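Local coordinates for sulfur carrier protein ThiS (Escherichia coli, PDB 1ZUD) that carries sulfur on its C-terminus and donates it to the synthesis of the thiazole phosphate moiety of thiamine phosphate, at residues A32-Q38 / D55-Q61. Residues are numbered along the deposited sequence.
Sequences AALAINQ and DQILLFQ
F60, chi1 p (51°), lays its ring over A33, with CZ 3.8 Å from A33 CB and the A33 carbonyl O over one ring face. Strands 32-36 and 56-61 run antiparallel, axes 4.8 Å apart at 158°. A33/F60 and A35/L58 are the hydrogen-bonded pairs: A33 N to F60 O and A35 N to L58 O are 3.0 Å, F60 N to A33 O and L58 N to A35 O 3.1 Å. A32/Q61, L34/L59 and I36/I57 are non-hydrogen-bonded. In this ubiquitin-like beta-grasp sheet, L34, I36, I57 and L59 share the face covered by helix 18-24, L34 CD1 meeting I57 CG2 across the strands at 3.5 Å, whereas A33, L58 and F60 face the ThiF chain. Beyond I36 the backbone turns left-handed at N37 (53/45) and Q38 (69/17). N37 N donates to Q56 O (2.8 Å), Q56 N to N37 OD1 (2.9 Å), and N37 ND2 to D55 OD2 (3.1 Å); D55 OD1 accepts from Q52 N. Q38 NE2 reaches Q56 OE1 at 3.1 Å, and water 1 links Q38 N (2.8 Å) to Q56 O (2.9 Å).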
ATOM      1  N   ALA D  32       2.187  11.984 -21.550  1.00 27.67           N
ATOM      2  CA  ALA D  32       1.250  12.581 -20.591  1.00 22.06           C
ATOM      3  C   ALA D  32      -0.171  12.083 -20.731  1.00 28.03           C
ATOM      4  O   ALA D  32      -0.573  11.614 -21.788  1.00 26.39           O
ATOM      5  CB  ALA D  32       1.271  14.159 -20.730  1.00 25.60           C
ATOM      6  N   ALA D  33      -0.937  12.117 -19.648  1.00 23.45           N
ATOM      7  CA  ALA D  33      -2.336  11.727 -19.769  1.00 28.34           C
ATOM      8  C   ALA D  33      -3.034  12.862 -19.049  1.00 25.88           C
ATOM      9  O   ALA D  33      -2.426  13.571 -18.252  1.00 26.25           O
ATOM     10  CB  ALA D  33      -2.633  10.357 -19.090  1.00 25.93           C
ATOM     11  N   LEU D  34      -4.307  13.036 -19.338  1.00 28.07           N
ATOM     12  CA  LEU D  34      -5.061  14.137 -18.769  1.00 27.06           C
ATOM     13  C   LEU D  34      -6.447  13.671 -18.258  1.00 23.37           C
ATOM     14  O   LEU D  34      -7.112  12.819 -18.877  1.00 22.93           O
ATOM     15  CB  LEU D  34      -5.195  15.240 -19.863  1.00 24.77           C
ATOM     16  CG  LEU D  34      -5.928  16.497 -19.383  1.00 26.67           C
ATOM     17  CD1 LEU D  34      -5.007  17.689 -19.544  1.00 32.03           C
ATOM     18  CD2 LEU D  34      -7.249  16.666 -20.108  1.00 29.35           C
ATOM     19  N   ALA D  35      -6.859  14.201 -17.110  1.00 21.54           N
ATOM     20  CA  ALA D  35      -8.173  13.895 -16.585  1.00 23.99           C
ATOM     21  C   ALA D  35      -8.928  15.214 -16.427  1.00 25.11           C
ATOM     22  O   ALA D  35      -8.321  16.261 -16.121  1.00 26.85           O
ATOM     23  CB  ALA D  35      -8.078  13.229 -15.243  1.00 22.14           C
ATOM     24  N   ILE D  36     -10.234  15.183 -16.661  1.00 27.45           N
ATOM     25  CA  ILE D  36     -11.034  16.399 -16.436  1.00 25.95           C
ATOM     26  C   ILE D  36     -12.138  15.940 -15.543  1.00 25.38           C
ATOM     27  O   ILE D  36     -12.845  14.990 -15.884  1.00 28.01           O
ATOM     28  CB  ILE D  36     -11.629  17.008 -17.755  1.00 30.84           C
ATOM     29  CG1 ILE D  36     -10.502  17.690 -18.521  1.00 31.25           C
ATOM     30  CG2 ILE D  36     -12.759  18.070 -17.422  1.00 27.26           C
ATOM     31  CD1 ILE D  36     -10.948  18.289 -19.912  1.00 31.83           C
ATOM     32  N   ASN D  37     -12.272  16.591 -14.383  1.00 23.47           N
ATOM     33  CA  ASN D  37     -13.310  16.191 -13.463  1.00 28.08           C
ATOM     34  C   ASN D  37     -13.225  14.707 -13.161  1.00 28.00           C
ATOM     35  O   ASN D  37     -14.213  13.991 -13.186  1.00 25.86           O
ATOM     36  CB  ASN D  37     -14.676  16.555 -14.028  1.00 29.05           C
ATOM     37  CG  ASN D  37     -14.807  18.054 -14.223  1.00 38.65           C
ATOM     38  OD1 ASN D  37     -14.163  18.824 -13.509  1.00 35.49           O
ATOM     39  ND2 ASN D  37     -15.615  18.477 -15.200  1.00 41.94           N
ATOM     40  N   GLN D  38     -12.003  14.250 -12.915  1.00 29.58           N
ATOM     41  CA  GLN D  38     -11.776  12.858 -12.545  1.00 26.45           C
ATOM     42  C   GLN D  38     -12.004  11.758 -13.577  1.00 25.88           C
ATOM     43  O   GLN D  38     -12.087  10.588 -13.232  1.00 26.76           O
ATOM     44  CB  GLN D  38     -12.523  12.567 -11.235  1.00 31.77           C
ATOM     45  CG  GLN D  38     -12.019  13.446 -10.042  1.00 37.78           C
ATOM     46  CD  GLN D  38     -12.551  14.898 -10.048  1.00 43.76           C
ATOM     47  OE1 GLN D  38     -13.773  15.153 -10.201  1.00 42.82           O
ATOM     48  NE2 GLN D  38     -11.635  15.857  -9.864  1.00 48.68           N
ATOM     49  N   ASP D  55     -13.670  23.586 -14.779  1.00 37.22           N
ATOM     50  CA  ASP D  55     -13.179  22.208 -14.972  1.00 35.10           C
ATOM     51  C   ASP D  55     -12.018  21.932 -14.015  1.00 31.47           C
ATOM     52  O   ASP D  55     -11.253  22.838 -13.713  1.00 29.69           O
ATOM     53  CB  ASP D  55     -12.704  21.998 -16.421  1.00 31.50           C
ATOM     54  CG  ASP D  55     -13.803  21.428 -17.313  1.00 40.24           C
ATOM     55  OD1 ASP D  55     -13.611  21.376 -18.548  1.00 45.30           O
ATOM     56  OD2 ASP D  55     -14.865  21.027 -16.771  1.00 43.46           O
ATOM     57  N   GLN D  56     -11.895  20.700 -13.521  1.00 29.45           N
ATOM     58  CA  GLN D  56     -10.743  20.394 -12.637  1.00 30.49           C
ATOM     59  C   GLN D  56      -9.849  19.498 -13.474  1.00 24.66           C
ATOM     60  O   GLN D  56     -10.201  18.370 -13.811  1.00 28.38           O
ATOM     61  CB  GLN D  56     -11.196  19.695 -11.355  1.00 33.01           C
ATOM     62  CG  GLN D  56     -12.342  20.428 -10.669  1.00 37.12           C
ATOM     63  CD  GLN D  56     -12.585  19.893  -9.286  1.00 43.60           C
ATOM     64  OE1 GLN D  56     -12.620  18.685  -9.086  1.00 49.50           O
ATOM     65  NE2 GLN D  56     -12.755  20.786  -8.318  1.00 48.49           N
ATOM     66  N   ILE D  57      -8.692  20.018 -13.839  1.00 26.81           N
ATOM     67  CA  ILE D  57      -7.837  19.282 -14.745  1.00 26.25           C
ATOM     68  C   ILE D  57      -6.543  18.815 -14.097  1.00 29.63           C
ATOM     69  O   ILE D  57      -5.958  19.522 -13.285  1.00 32.07           O
ATOM     70  CB  ILE D  57      -7.507  20.164 -15.934  1.00 24.67           C
ATOM     71  CG1 ILE D  57      -8.817  20.665 -16.591  1.00 34.49           C
ATOM     72  CG2 ILE D  57      -6.777  19.356 -16.999  1.00 31.33           C
ATOM     73  CD1 ILE D  57      -8.535  21.668 -17.723  1.00 27.66           C
ATOM     74  N   LEU D  58      -6.128  17.609 -14.461  1.00 29.98           N
ATOM     75  CA  LEU D  58      -4.869  17.012 -13.978  1.00 30.89           C
ATOM     76  C   LEU D  58      -4.095  16.591 -15.210  1.00 30.48           C
ATOM     77  O   LEU D  58      -4.632  15.945 -16.123  1.00 33.32           O
ATOM     78  CB  LEU D  58      -5.131  15.743 -13.165  1.00 31.81           C
ATOM     79  CG  LEU D  58      -6.024  15.857 -11.947  1.00 35.84           C
ATOM     80  CD1 LEU D  58      -6.011  14.521 -11.222  1.00 42.52           C
ATOM     81  CD2 LEU D  58      -5.489  16.990 -11.018  1.00 40.16           C
ATOM     82  N   LEU D  59      -2.841  16.976 -15.243  1.00 25.23           N
ATOM     83  CA  LEU D  59      -1.969  16.619 -16.326  1.00 28.96           C
ATOM     84  C   LEU D  59      -0.812  15.883 -15.629  1.00 30.17           C
ATOM     85  O   LEU D  59      -0.168  16.461 -14.762  1.00 35.37           O
ATOM     86  CB  LEU D  59      -1.457  17.877 -16.986  1.00 26.50           C
ATOM     87  CG  LEU D  59      -0.440  17.507 -18.037  1.00 31.88           C
ATOM     88  CD1 LEU D  59      -1.165  16.748 -19.173  1.00 33.22           C
ATOM     89  CD2 LEU D  59       0.278  18.786 -18.497  1.00 36.78           C
ATOM     90  N   PHE D  60      -0.563  14.626 -15.963  1.00 28.12           N
ATOM     91  CA  PHE D  60       0.521  13.880 -15.269  1.00 32.35           C
ATOM     92  C   PHE D  60       1.282  12.977 -16.239  1.00 29.25           C
ATOM     93  O   PHE D  60       0.814  12.666 -17.331  1.00 28.66           O
ATOM     94  CB  PHE D  60      -0.066  13.037 -14.093  1.00 26.26           C
ATOM     95  CG  PHE D  60      -1.248  12.152 -14.497  1.00 32.20           C
ATOM     96  CD1 PHE D  60      -2.522  12.705 -14.711  1.00 30.89           C
ATOM     97  CD2 PHE D  60      -1.067  10.797 -14.739  1.00 25.71           C
ATOM     98  CE1 PHE D  60      -3.596  11.904 -15.168  1.00 30.53           C
ATOM     99  CE2 PHE D  60      -2.124   9.985 -15.189  1.00 26.58           C
ATOM    100  CZ  PHE D  60      -3.407  10.547 -15.406  1.00 26.33           C
ATOM    101  N   GLN D  61       2.458  12.528 -15.833  1.00 26.66           N
ATOM    102  CA  GLN D  61       3.256  11.692 -16.731  1.00 25.18           C
ATOM    103  C   GLN D  61       3.152  10.234 -16.378  1.00 25.12           C
ATOM    104  O   GLN D  61       2.863   9.884 -15.216  1.00 23.21           O
ATOM    105  CB  GLN D  61       4.727  12.108 -16.650  1.00 30.29           C
ATOM    106  CG  GLN D  61       5.011  13.428 -17.331  1.00 45.89           C
ATOM    107  CD  GLN D  61       5.432  13.237 -18.786  1.00 54.80           C
ATOM    108  OE1 GLN D  61       6.290  12.397 -19.078  1.00 58.09           O
ATOM    109  NE2 GLN D  61       4.842  14.019 -19.701  1.00 52.18           N
TER
HETATM  110  O   HOH W   1      -9.615  15.692 -12.887  1.00 29.22           O